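Local structure of polysaccharide Lyase Family 6 (Bacteroides cellulosilyticus, 6QPS) at residues 99-103 and 104-108; 163-166 and 167-170; 392-396 and 397-401; 413-417 and 418-422. The protein probably cleaves alginate as a mannuronic acid-specific, calcium-binding lyase of polysaccharide lyase family 6. All coordinates share one frame; numbering follows the deposited sequence. Where two conformers were deposited one is given.

Interaction 1 (99-103 and 104-108); sequences LQLED and LLFYK
L101 reaches along its own strand to L104 and F106, two residues lying just beyond a corner of the chain. Its CG stands beside the backbone N (chi1 -77°), and from there the CD2 branch does the touching. That methyl lies 4.2 Å from L104 CD1, the two leucine chains meeting at a slant, and 4.4 Å from F106 CZ. The second approach is at the ring edge, close to the ring plane, so L101 meets the rim and not the face of the ring. Both distances are loose van der Waals contacts, and W76, L92 and I94 add further apolar cover to L101, while L90 packs on F106.

E102, next in sequence, points away from 104-108 and turns to polar partners. Its OE2 accepts a hydrogen bond from Q100 NE2 at 2.6 Å, met on the anti side of the carboxylate, while OE1 forms a salt bridge with R134. L104 CG lies 3.7 Å from E102 O, packed against that carbonyl.

D103 makes the corner: its backbone has left-handed helical values (phi 64°, psi 27°), which interrupt the extended run. D103 points away from 104-108, and its carboxylate is bound by R134 through a salt bridge, with a weak hydrogen bond from W452 as well. A left-handed residue between two extended runs, each paired in parallel with strands of neighbouring coils, is characteristic of a corner in the right-handed parallel beta-helix of the chondroitinase B family.

Interaction 2 (163-166 and 167-170); sequences NNRI and DHCY
R165 and D167 lie flat against each other, guanidinium and carboxylate planes only 18° apart. The arginine chain runs extended from CG to NE, and D167 CG stands 3.3 Å above the guanidinium plane, displaced toward its rim. The salt bridge between R165 NE and D167 OD1, at 3.4 Å, is therefore one of charges alone: the oxygen sits over the face and no N-H points at it. D197 is the stronger polar partner of NE. D167 CG is placed between its backbone N and carbonyl carbon (chi1 69°), bringing the carboxylate back over R165. Strand 165-167 belongs to one coil of the parallel beta-helix, between strands 131-138 and 195-197, and H168, in a left-handed backbone conformation, follows at its corner. A leucine in place of R165 would probably leave D197 without its salt-bridge mate and one side of the D167 carboxylate without a stacked positive group. From the ring of H168, ND1 donates to the anti lone pair of D167 OD2 at 2.7 Å, nearly straight at 176°. R165 NH2 approaches the edge of that ring, 4.1 Å from H168 CE1. R131 and T133 hold the D167 oxygens from the preceding coil, and H198 stacks on H168.

Interaction 3 (392-396 and 397-401); sequences EVLPG and FLFLD
The tight 3-10 turn that leads from helix 390-393 into strand 397-405 is where V393 and L394 meet F397 and F399. Two successive backbone bonds define it. G396 N donates to V393 O at 2.9 Å, and F397 N donates to L394 O at 3.0 Å. The second is straight at the hydrogen (165°), yet the donor stands well above the carbonyl plane, 57° out of it, as the sharp turn of the chain brings the amide in over the group. Both span three residues, the spacing of a 3-10 turn.

The side-chain contacts reach further along the chain, over four and five residues. V393 and F397 lie alongside each other, pointing the same way, with V393 CG1 3.7 Å from F397 CE1. The ring of F397 also presents its edge to the valine carbonyl, CD1 lying 3.4 Å from V393 O in the ring plane. With its CG beside the backbone N (chi1 -69°), L394 sends CD2 to the edge of the second ring, 3.7 Å from F399 CE2, the two side chains crossing at about a right angle. One water donates to P395 O at 2.9 Å and to F397 O at 2.8 Å, bridging the turn to the first residue of the strand.

Around this, L398 and L400 carry backbone hydrogen bonds to the preceding strand 371-379. Both rings pack on L359 of strand 357-361. Helix 418-422 lies against L394 and F399 through V420, and Q419 NE2 of the same helix donates to L394 O.

Interaction 4 (413-417 and 418-422); sequences SSVSY and EQVRE. With ACT (acetate ion), chain E.
R421 leaves its helix with CG beside the backbone N (chi1 -65°) and then bends at its third torsion (-51°), folding the guanidinium back past the helix start to the carbonyl of V415. There NH1 donates to V415 O at 2.9 Å, the oxygen lying near the guanidinium plane and the donor tilted from the carbonyl plane. One face of the group rests on the start of the helix, with E418 CA 3.5 Å above its plane. Water 2 accepts from NH1 and donates to S416 O and acetate OXT. With an alanine here, V415 O would probably lose this donor and the water one of its partners.

V415 CG1 meets V420 CG1 at 4.1 Å, the two valines at about a right angle, while Y417 CB touches V420 CG2 at 3.9 Å. The acetate, probably from the crystallisation liquor, takes the E418 amide through OXT at 2.9 Å and an angle of 175°; its other oxygen lies at the Y417 ring edge, 3.5 Å from CD1. Y417 holds the N-cap position: its carbonyl oxygen receives R421 N at 3.0 Å and, more weakly, V420 N. An anion held by the amide of the residue after the N-cap, here E418 N, is characteristic of a helix N terminus, in this case that of 418-422, which packs on strands 385-387 and 397-405.

From the N terminus the four contacts come strictly in series, none nested in or crossing another. Interactions 1 and 2 each round a corner of a beta-helix coil, their centres 11 Å apart. They do not touch; strand 131-138 pairs with both 99-111 and 165-167 and so ties the two coils together. Their centres lie about 40 to 55 Å from those of interactions 3 and 4, across the chain's centre. There interaction 3 closes the turn from helix 390-393 into strand 397-405, and interaction 4 closes the loop that returns from that strand into helix 418-422. These last two do touch: L394 packs on Y417 and V420, fastening the turn, strand and helix to one another.

Interaction 1 (99-103 and 104-108)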
loop_
_atom_site.group_PDB
_atom_site.type_symbol
_atom_site.label_atom_id
_atom_site.label_comp_id
_atom_site.label_asym_id
_atom_site.label_seq_id
_atom_site.Cartn_x
_atom_site.Cartn_y
_atom_site.Cartn_z
ATOM N N LEU A 99 13.925 -18.292 -3.970
ATOM C CA LEU A 99 12.980 -18.783 -4.970
ATOM C C LEU A 99 12.351 -17.590 -5.672
ATOM O O LEU A 99 12.095 -16.562 -5.030
ATOM C CB LEU A 99 11.884 -19.607 -4.292
ATOM C CG LEU A 99 12.361 -20.703 -3.343
ATOM C CD1 LEU A 99 11.153 -21.386 -2.701
ATOM C CD2 LEU A 99 13.234 -21.691 -4.066
ATOM N N GLN A 100 12.132 -17.708 -6.988
ATOM C CA GLN A 100 11.657 -16.580 -7.787
ATOM C C GLN A 100 10.580 -17.031 -8.762
ATOM O O GLN A 100 10.759 -18.025 -9.476
ATOM C CB GLN A 100 12.851 -16.009 -8.558
ATOM C CG GLN A 100 12.691 -14.675 -9.208
ATOM C CD GLN A 100 14.051 -13.970 -9.338
ATOM O OE1 GLN A 100 14.765 -13.784 -8.347
ATOM N NE2 GLN A 100 14.407 -13.601 -10.555
ATOM N N LEU A 101 9.474 -16.295 -8.785
ATOM C CA LEU A 101 8.452 -16.418 -9.816
ATOM C C LEU A 101 8.586 -15.242 -10.768
ATOM O O LEU A 101 8.673 -14.092 -10.318
ATOM C CB LEU A 101 7.063 -16.335 -9.185
ATOM C CG LEU A 101 6.529 -17.563 -8.450
ATOM C CD1 LEU A 101 7.284 -17.816 -7.188
ATOM C CD2 LEU A 101 5.037 -17.380 -8.168
ATOM N N GLU A 102 8.537 -15.522 -12.074
ATOM C CA GLU A 102 8.731 -14.493 -13.091
ATOM C C GLU A 102 7.784 -14.672 -14.273
ATOM O O GLU A 102 7.648 -15.771 -14.820
ATOM C CB GLU A 102 10.148 -14.528 -13.711
ATOM C CG GLU A 102 11.331 -14.501 -12.758
ATOM C CD GLU A 102 12.666 -14.632 -13.502
ATOM O OE1 GLU A 102 12.665 -14.811 -14.748
ATOM O OE2 GLU A 102 13.713 -14.591 -12.834
ATOM N N ASP A 103 7.224 -13.565 -14.755
ATOM C CA ASP A 103 6.564 -13.520 -16.059
ATOM C C ASP A 103 5.323 -14.413 -16.150
ATOM O O ASP A 103 4.949 -14.837 -17.247
ATOM C CB ASP A 103 7.544 -13.849 -17.188
ATOM C CG ASP A 103 8.589 -12.754 -17.398
ATOM O OD1 ASP A 103 8.265 -11.561 -17.212
ATOM O OD2 ASP A 103 9.737 -13.085 -17.776
ATOM N N LEU A 104 4.659 -14.682 -15.030
ATOM C CA LEU A 104 3.454 -15.504 -14.994
ATOM C C LEU A 104 2.209 -14.627 -15.014
ATOM O O LEU A 104 2.190 -13.551 -14.411
ATOM C CB LEU A 104 3.437 -16.369 -13.730
ATOM C CG LEU A 104 4.563 -17.406 -13.626
ATOM C CD1 LEU A 104 4.511 -18.092 -12.270
ATOM C CD2 LEU A 104 4.529 -18.440 -14.745
ATOM N N LEU A 105 1.155 -15.114 -15.663
ATOM C CA LEU A 105 -0.123 -14.420 -15.722
ATOM C C LEU A 105 -1.172 -15.223 -14.972
ATOM O O LEU A 105 -1.641 -16.250 -15.479
ATOM C CB LEU A 105 -0.543 -14.226 -17.171
ATOM C CG LEU A 105 -1.958 -13.724 -17.451
ATOM C CD1 LEU A 105 -2.315 -12.460 -16.757
ATOM C CD2 LEU A 105 -2.142 -13.497 -18.962
ATOM N N PHE A 106 -1.561 -14.733 -13.795
ATOM C CA PHE A 106 -2.656 -15.304 -13.020
ATOM C C PHE A 106 -3.923 -14.579 -13.468
ATOM O O PHE A 106 -4.078 -13.380 -13.220
ATOM C CB PHE A 106 -2.429 -15.166 -11.515
ATOM C CG PHE A 106 -1.179 -15.867 -11.002
ATOM C CD1 PHE A 106 0.042 -15.230 -10.988
ATOM C CD2 PHE A 106 -1.240 -17.166 -10.533
ATOM C CE1 PHE A 106 1.182 -15.876 -10.517
ATOM C CE2 PHE A 106 -0.095 -17.814 -10.066
ATOM C CZ PHE A 106 1.108 -17.169 -10.065
ATOM N N TYR A 107 -4.815 -15.295 -14.150
ATOM C CA TYR A 107 -6.011 -14.715 -14.759
ATOM C C TYR A 107 -7.181 -15.633 -14.453
ATOM O O TYR A 107 -7.173 -16.803 -14.848
ATOM C CB TYR A 107 -5.859 -14.519 -16.270
ATOM C CG TYR A 107 -7.107 -13.896 -16.878
ATOM C CD1 TYR A 107 -7.447 -12.569 -16.611
ATOM C CD2 TYR A 107 -7.968 -14.633 -17.674
ATOM C CE1 TYR A 107 -8.584 -12.002 -17.127
ATOM C CE2 TYR A 107 -9.114 -14.069 -18.185
ATOM C CZ TYR A 107 -9.415 -12.754 -17.914
ATOM O OH TYR A 107 -10.566 -12.204 -18.426
ATOM N N LYS A 108 -8.187 -15.112 -13.757
ATOM C CA LYS A 108 -9.354 -15.905 -13.377
ATOM C C LYS A 108 -8.930 -17.195 -12.671
ATOM O O LYS A 108 -9.465 -18.275 -12.902
ATOM C CB LYS A 108 -10.291 -16.146 -14.567
ATOM C CG LYS A 108 -10.983 -14.847 -14.984
ATOM C CD LYS A 108 -12.013 -14.997 -16.108
ATOM C CE LYS A 108 -12.739 -13.648 -16.295
ATOM N NZ LYS A 108 -13.779 -13.601 -17.379
#

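Interaction 2 (163-166 and 167-170)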
loop_
_atom_site.group_PDB
_atom_site.type_symbol
_atom_site.label_atom_id
_atom_site.label_comp_id
_atom_site.label_asym_id
_atom_site.label_seq_id
_atom_site.Cartn_x
_atom_site.Cartn_y
_atom_site.Cartn_z
ATOM N N ASN A 163 12.861 -10.602 4.137
ATOM C CA ASN A 163 13.661 -10.258 2.972
ATOM C C ASN A 163 13.030 -10.730 1.672
ATOM O O ASN A 163 13.745 -11.084 0.734
ATOM C CB ASN A 163 15.084 -10.826 3.076
ATOM C CG ASN A 163 15.805 -10.381 4.330
ATOM O OD1 ASN A 163 15.957 -11.151 5.284
ATOM N ND2 ASN A 163 16.244 -9.128 4.343
ATOM N N ASN A 164 11.705 -10.726 1.566
ATOM C CA ASN A 164 11.042 -11.064 0.315
ATOM C C ASN A 164 10.727 -9.788 -0.459
ATOM O O ASN A 164 10.800 -8.676 0.076
ATOM C CB ASN A 164 9.783 -11.883 0.598
ATOM C CG ASN A 164 10.119 -13.229 1.247
ATOM O OD1 ASN A 164 11.066 -13.908 0.835
ATOM N ND2 ASN A 164 9.339 -13.625 2.251
ATOM N N ARG A 165 10.435 -9.957 -1.747
ATOM C CA ARG A 165 10.250 -8.828 -2.648
ATOM C C ARG A 165 9.129 -9.103 -3.642
ATOM O O ARG A 165 9.070 -10.180 -4.251
ATOM C CB ARG A 165 11.557 -8.512 -3.402
ATOM C CG ARG A 165 11.482 -7.282 -4.342
ATOM C CD ARG A 165 12.874 -6.951 -4.902
ATOM N NE ARG A 165 12.761 -5.822 -5.821
ATOM C CZ ARG A 165 13.501 -5.633 -6.904
ATOM N NH1 ARG A 165 14.468 -6.481 -7.208
ATOM N NH2 ARG A 165 13.236 -4.605 -7.707
ATOM N N ILE A 166 8.244 -8.121 -3.797
ATOM C CA ILE A 166 7.222 -8.093 -4.845
ATOM C C ILE A 166 7.521 -6.866 -5.713
ATOM O O ILE A 166 7.452 -5.735 -5.216
ATOM C CB ILE A 166 5.809 -7.955 -4.245
ATOM C CG1 ILE A 166 5.539 -9.007 -3.156
ATOM C CG2 ILE A 166 4.747 -8.003 -5.350
ATOM C CD1 ILE A 166 5.546 -10.422 -3.618
ATOM N N ASP A 167 7.814 -7.068 -6.993
ATOM C CA ASP A 167 8.213 -5.935 -7.825
ATOM C C ASP A 167 7.810 -6.092 -9.290
ATOM O O ASP A 167 7.755 -7.195 -9.851
ATOM C CB ASP A 167 9.736 -5.662 -7.723
ATOM C CG ASP A 167 10.567 -6.771 -8.379
ATOM O OD1 ASP A 167 10.816 -7.799 -7.715
ATOM O OD2 ASP A 167 10.932 -6.655 -9.587
ATOM N N HIS A 168 7.573 -4.946 -9.923
ATOM C CA HIS A 168 7.263 -4.905 -11.354
ATOM C C HIS A 168 6.070 -5.789 -11.711
ATOM O O HIS A 168 5.988 -6.321 -12.819
ATOM C CB HIS A 168 8.491 -5.212 -12.211
ATOM C CG HIS A 168 9.610 -4.232 -12.017
ATOM N ND1 HIS A 168 10.626 -4.433 -11.111
ATOM C CD2 HIS A 168 9.868 -3.038 -12.615
ATOM C CE1 HIS A 168 11.460 -3.406 -11.155
ATOM N NE2 HIS A 168 11.025 -2.546 -12.057
ATOM N N CYS A 169 5.091 -5.883 -10.814
ATOM C CA CYS A 169 3.866 -6.651 -11.033
ATOM C C CYS A 169 2.686 -5.723 -11.308
ATOM O O CYS A 169 2.747 -4.514 -11.073
ATOM C CB CYS A 169 3.561 -7.526 -9.814
ATOM S SG CYS A 169 4.713 -8.910 -9.525
ATOM N N TYR A 170 1.605 -6.304 -11.834
ATOM C CA TYR A 170 0.341 -5.603 -12.085
ATOM C C TYR A 170 -0.763 -6.386 -11.396
ATOM O O TYR A 170 -0.909 -7.592 -11.643
ATOM C CB TYR A 170 0.071 -5.550 -13.590
ATOM C CG TYR A 170 -1.217 -4.883 -14.044
ATOM C CD1 TYR A 170 -2.361 -5.621 -14.254
ATOM C CD2 TYR A 170 -1.272 -3.522 -14.283
ATOM C CE1 TYR A 170 -3.545 -5.021 -14.712
ATOM C CE2 TYR A 170 -2.442 -2.919 -14.728
ATOM C CZ TYR A 170 -3.574 -3.677 -14.932
ATOM O OH TYR A 170 -4.744 -3.054 -15.372
#

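Interaction 3 (392-396 and 397-401)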
loop_
_atom_site.group_PDB
_atom_site.type_symbol
_atom_site.label_atom_id
_atom_site.label_comp_id
_atom_site.label_asym_id
_atom_site.label_seq_id
_atom_site.Cartn_x
_atom_site.Cartn_y
_atom_site.Cartn_z
ATOM N N GLU A 392 -8.102 23.180 22.875
ATOM C CA GLU A 392 -7.412 21.997 23.391
ATOM C C GLU A 392 -6.462 21.361 22.378
ATOM O O GLU A 392 -5.488 20.708 22.771
ATOM C CB GLU A 392 -8.442 20.946 23.821
ATOM C CG GLU A 392 -9.393 21.427 24.884
ATOM C CD GLU A 392 -10.631 20.552 24.995
ATOM O OE1 GLU A 392 -10.725 19.757 25.947
ATOM O OE2 GLU A 392 -11.496 20.664 24.103
ATOM N N VAL A 393 -6.719 21.532 21.089
ATOM C CA VAL A 393 -5.915 20.917 20.040
ATOM C C VAL A 393 -4.757 21.809 19.623
ATOM O O VAL A 393 -3.636 21.339 19.421
ATOM C CB VAL A 393 -6.835 20.590 18.846
ATOM C CG1 VAL A 393 -6.027 20.295 17.610
ATOM C CG2 VAL A 393 -7.740 19.434 19.200
ATOM N N LEU A 394 -4.992 23.104 19.459
ATOM C CA LEU A 394 -3.929 23.970 18.960
ATOM C C LEU A 394 -2.706 24.026 19.861
ATOM O O LEU A 394 -1.593 24.154 19.324
ATOM C CB LEU A 394 -4.474 25.381 18.731
ATOM C CG LEU A 394 -5.466 25.532 17.584
ATOM C CD1 LEU A 394 -6.022 26.988 17.634
ATOM C CD2 LEU A 394 -4.852 25.229 16.249
ATOM N N PRO A 395 -2.817 23.991 21.191
ATOM C CA PRO A 395 -1.594 23.931 22.014
ATOM C C PRO A 395 -0.684 22.752 21.678
ATOM O O PRO A 395 0.500 22.772 22.050
ATOM C CB PRO A 395 -2.130 23.847 23.451
ATOM C CG PRO A 395 -3.516 24.495 23.373
ATOM C CD PRO A 395 -4.044 24.090 22.014
ATOM N N GLY A 396 -1.200 21.716 21.033
ATOM C CA GLY A 396 -0.402 20.566 20.654
ATOM C C GLY A 396 0.304 20.693 19.324
ATOM O O GLY A 396 1.048 19.773 18.945
ATOM N N PHE A 397 0.141 21.811 18.620
ATOM C CA PHE A 397 0.733 22.042 17.312
ATOM C C PHE A 397 1.714 23.208 17.369
ATOM O O PHE A 397 1.484 24.204 18.056
ATOM C CB PHE A 397 -0.363 22.399 16.266
ATOM C CG PHE A 397 -1.107 21.219 15.718
ATOM C CD1 PHE A 397 -2.108 20.603 16.445
ATOM C CD2 PHE A 397 -0.825 20.735 14.460
ATOM C CE1 PHE A 397 -2.781 19.504 15.942
ATOM C CE2 PHE A 397 -1.490 19.629 13.957
ATOM C CZ PHE A 397 -2.455 19.016 14.680
ATOM N N LEU A 398 2.797 23.092 16.632
ATOM C CA LEU A 398 3.675 24.214 16.316
ATOM C C LEU A 398 3.514 24.457 14.820
ATOM O O LEU A 398 3.886 23.596 14.016
ATOM C CB LEU A 398 5.122 23.880 16.676
ATOM C CG LEU A 398 6.209 24.845 16.168
ATOM C CD1 LEU A 398 5.979 26.251 16.714
ATOM C CD2 LEU A 398 7.604 24.352 16.545
ATOM N N PHE A 399 2.913 25.588 14.451
ATOM C CA PHE A 399 2.773 25.988 13.051
ATOM C C PHE A 399 3.895 26.972 12.757
ATOM O O PHE A 399 3.948 28.046 13.369
ATOM C CB PHE A 399 1.431 26.670 12.786
ATOM C CG PHE A 399 0.229 25.827 13.066
ATOM C CD1 PHE A 399 -0.292 24.978 12.100
ATOM C CD2 PHE A 399 -0.404 25.908 14.279
ATOM C CE1 PHE A 399 -1.421 24.202 12.362
ATOM C CE2 PHE A 399 -1.551 25.158 14.538
ATOM C CZ PHE A 399 -2.035 24.291 13.582
ATOM N N LEU A 400 4.780 26.627 11.821
ATOM C CA LEU A 400 5.981 27.414 11.581
ATOM C C LEU A 400 6.295 27.554 10.095
ATOM O O LEU A 400 6.517 26.562 9.402
ATOM C CB LEU A 400 7.151 26.765 12.305
ATOM C CG LEU A 400 8.459 27.509 12.228
ATOM C CD1 LEU A 400 8.352 28.888 12.854
ATOM C CD2 LEU A 400 9.536 26.696 12.917
ATOM N N ASP A 401 6.333 28.796 9.618
ATOM C CA ASP A 401 6.848 29.120 8.289
ATOM C C ASP A 401 6.174 28.309 7.178
ATOM O O ASP A 401 6.819 27.870 6.222
ATOM C CB ASP A 401 8.369 28.971 8.258
ATOM C CG ASP A 401 9.079 29.990 9.137
ATOM O OD1 ASP A 401 8.556 31.125 9.286
ATOM O OD2 ASP A 401 10.180 29.666 9.658
HETATM O O HOH W 1 2.364 24.495 20.691
#

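Interaction 4 (413-417 and 418-422)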
loop_
_atom_site.group_PDB
_atom_site.type_symbol
_atom_site.label_atom_id
_atom_site.label_comp_id
_atom_site.label_asym_id
_atom_site.label_seq_id
_atom_site.Cartn_x
_atom_site.Cartn_y
_atom_site.Cartn_z
ATOM N N SER A 413 -6.659 36.302 6.985
ATOM C CA SER A 413 -7.086 37.158 8.084
ATOM C C SER A 413 -8.427 36.726 8.667
ATOM O O SER A 413 -8.723 37.055 9.823
ATOM C CB SER A 413 -7.130 38.628 7.646
ATOM O OG SER A 413 -8.205 38.915 6.765
ATOM N N SER A 414 -9.246 36.013 7.891
ATOM C CA SER A 414 -10.550 35.549 8.357
ATOM C C SER A 414 -10.476 34.284 9.212
ATOM O O SER A 414 -11.504 33.893 9.791
ATOM C CB SER A 414 -11.500 35.344 7.154
ATOM O OG SER A 414 -11.258 34.109 6.497
ATOM N N VAL A 415 -9.310 33.652 9.326
ATOM C CA VAL A 415 -9.150 32.505 10.215
ATOM C C VAL A 415 -9.253 32.983 11.650
ATOM O O VAL A 415 -8.755 34.058 12.002
ATOM C CB VAL A 415 -7.801 31.827 9.935
ATOM C CG1 VAL A 415 -7.503 30.775 10.983
ATOM C CG2 VAL A 415 -7.857 31.222 8.540
ATOM N N SER A 416 -9.941 32.206 12.487
ATOM C CA SER A 416 -10.239 32.660 13.831
ATOM C C SER A 416 -9.088 32.567 14.818
ATOM O O SER A 416 -9.166 33.199 15.871
ATOM C CB SER A 416 -11.415 31.871 14.414
ATOM O OG SER A 416 -12.586 32.073 13.648
ATOM N N TYR A 417 -8.042 31.816 14.519
ATOM C CA TYR A 417 -7.028 31.454 15.507
ATOM C C TYR A 417 -5.724 32.159 15.182
ATOM O O TYR A 417 -5.106 31.891 14.143
ATOM C CB TYR A 417 -6.858 29.936 15.553
ATOM C CG TYR A 417 -8.188 29.265 15.729
ATOM C CD1 TYR A 417 -8.904 29.430 16.905
ATOM C CD2 TYR A 417 -8.756 28.516 14.711
ATOM C CE1 TYR A 417 -10.148 28.862 17.072
ATOM C CE2 TYR A 417 -10.018 27.931 14.878
ATOM C CZ TYR A 417 -10.695 28.110 16.052
ATOM O OH TYR A 417 -11.938 27.544 16.246
ATOM N N GLU A 418 -5.301 33.039 16.091
ATOM C CA GLU A 418 -4.053 33.773 15.897
ATOM C C GLU A 418 -2.864 32.836 15.727
ATOM O O GLU A 418 -1.950 33.121 14.946
ATOM C CB GLU A 418 -3.812 34.717 17.079
ATOM C CG GLU A 418 -2.506 35.487 16.994
ATOM C CD GLU A 418 -2.351 36.488 18.125
ATOM O OE1 GLU A 418 -2.730 36.158 19.269
ATOM O OE2 GLU A 418 -1.854 37.604 17.865
ATOM N N GLN A 419 -2.837 31.732 16.472
ATOM C CA GLN A 419 -1.715 30.806 16.369
ATOM C C GLN A 419 -1.586 30.272 14.947
ATOM O O GLN A 419 -0.472 30.118 14.427
ATOM C CB GLN A 419 -1.905 29.677 17.387
ATOM C CG GLN A 419 -0.680 28.829 17.570
ATOM C CD GLN A 419 -0.921 27.620 18.449
ATOM O OE1 GLN A 419 -1.776 27.633 19.343
ATOM N NE2 GLN A 419 -0.146 26.559 18.205
ATOM N N VAL A 420 -2.717 30.032 14.282
ATOM C CA VAL A 420 -2.698 29.597 12.890
ATOM C C VAL A 420 -2.274 30.735 11.972
ATOM O O VAL A 420 -1.418 30.563 11.091
ATOM C CB VAL A 420 -4.065 29.016 12.484
ATOM C CG1 VAL A 420 -4.061 28.620 11.015
ATOM C CG2 VAL A 420 -4.420 27.833 13.373
ATOM N N ARG A 421 -2.889 31.908 12.131
ATOM C CA ARG A 421 -2.515 33.045 11.295
ATOM C C ARG A 421 -1.019 33.328 11.373
ATOM O O ARG A 421 -0.389 33.632 10.356
ATOM C CB ARG A 421 -3.316 34.280 11.702
ATOM C CG ARG A 421 -4.826 34.160 11.455
ATOM C CD ARG A 421 -5.586 35.483 11.573
ATOM N NE ARG A 421 -5.301 36.210 12.811
ATOM C CZ ARG A 421 -5.983 36.099 13.946
ATOM N NH1 ARG A 421 -7.037 35.291 14.033
ATOM N NH2 ARG A 421 -5.625 36.829 14.998
ATOM N N GLU A 422 -0.429 33.224 12.568
ATOM C CA GLU A 422 0.988 33.520 12.737
ATOM C C GLU A 422 1.895 32.439 12.147
ATOM O O GLU A 422 3.084 32.704 11.919
ATOM C CB GLU A 422 1.309 33.694 14.225
ATOM C CG GLU A 422 0.540 34.816 14.910
ATOM C CD GLU A 422 1.104 36.190 14.618
ATOM O OE1 GLU A 422 1.830 36.343 13.610
ATOM O OE2 GLU A 422 0.815 37.124 15.400
HETATM C C ACT E . -7.474 32.694 19.040
HETATM O O ACT E . -7.115 31.489 19.113
HETATM O OXT ACT E . -6.912 33.673 18.463
HETATM C CH3 ACT E . -8.776 32.995 19.808
HETATM O O HOH W 2 -7.874 35.849 16.882
#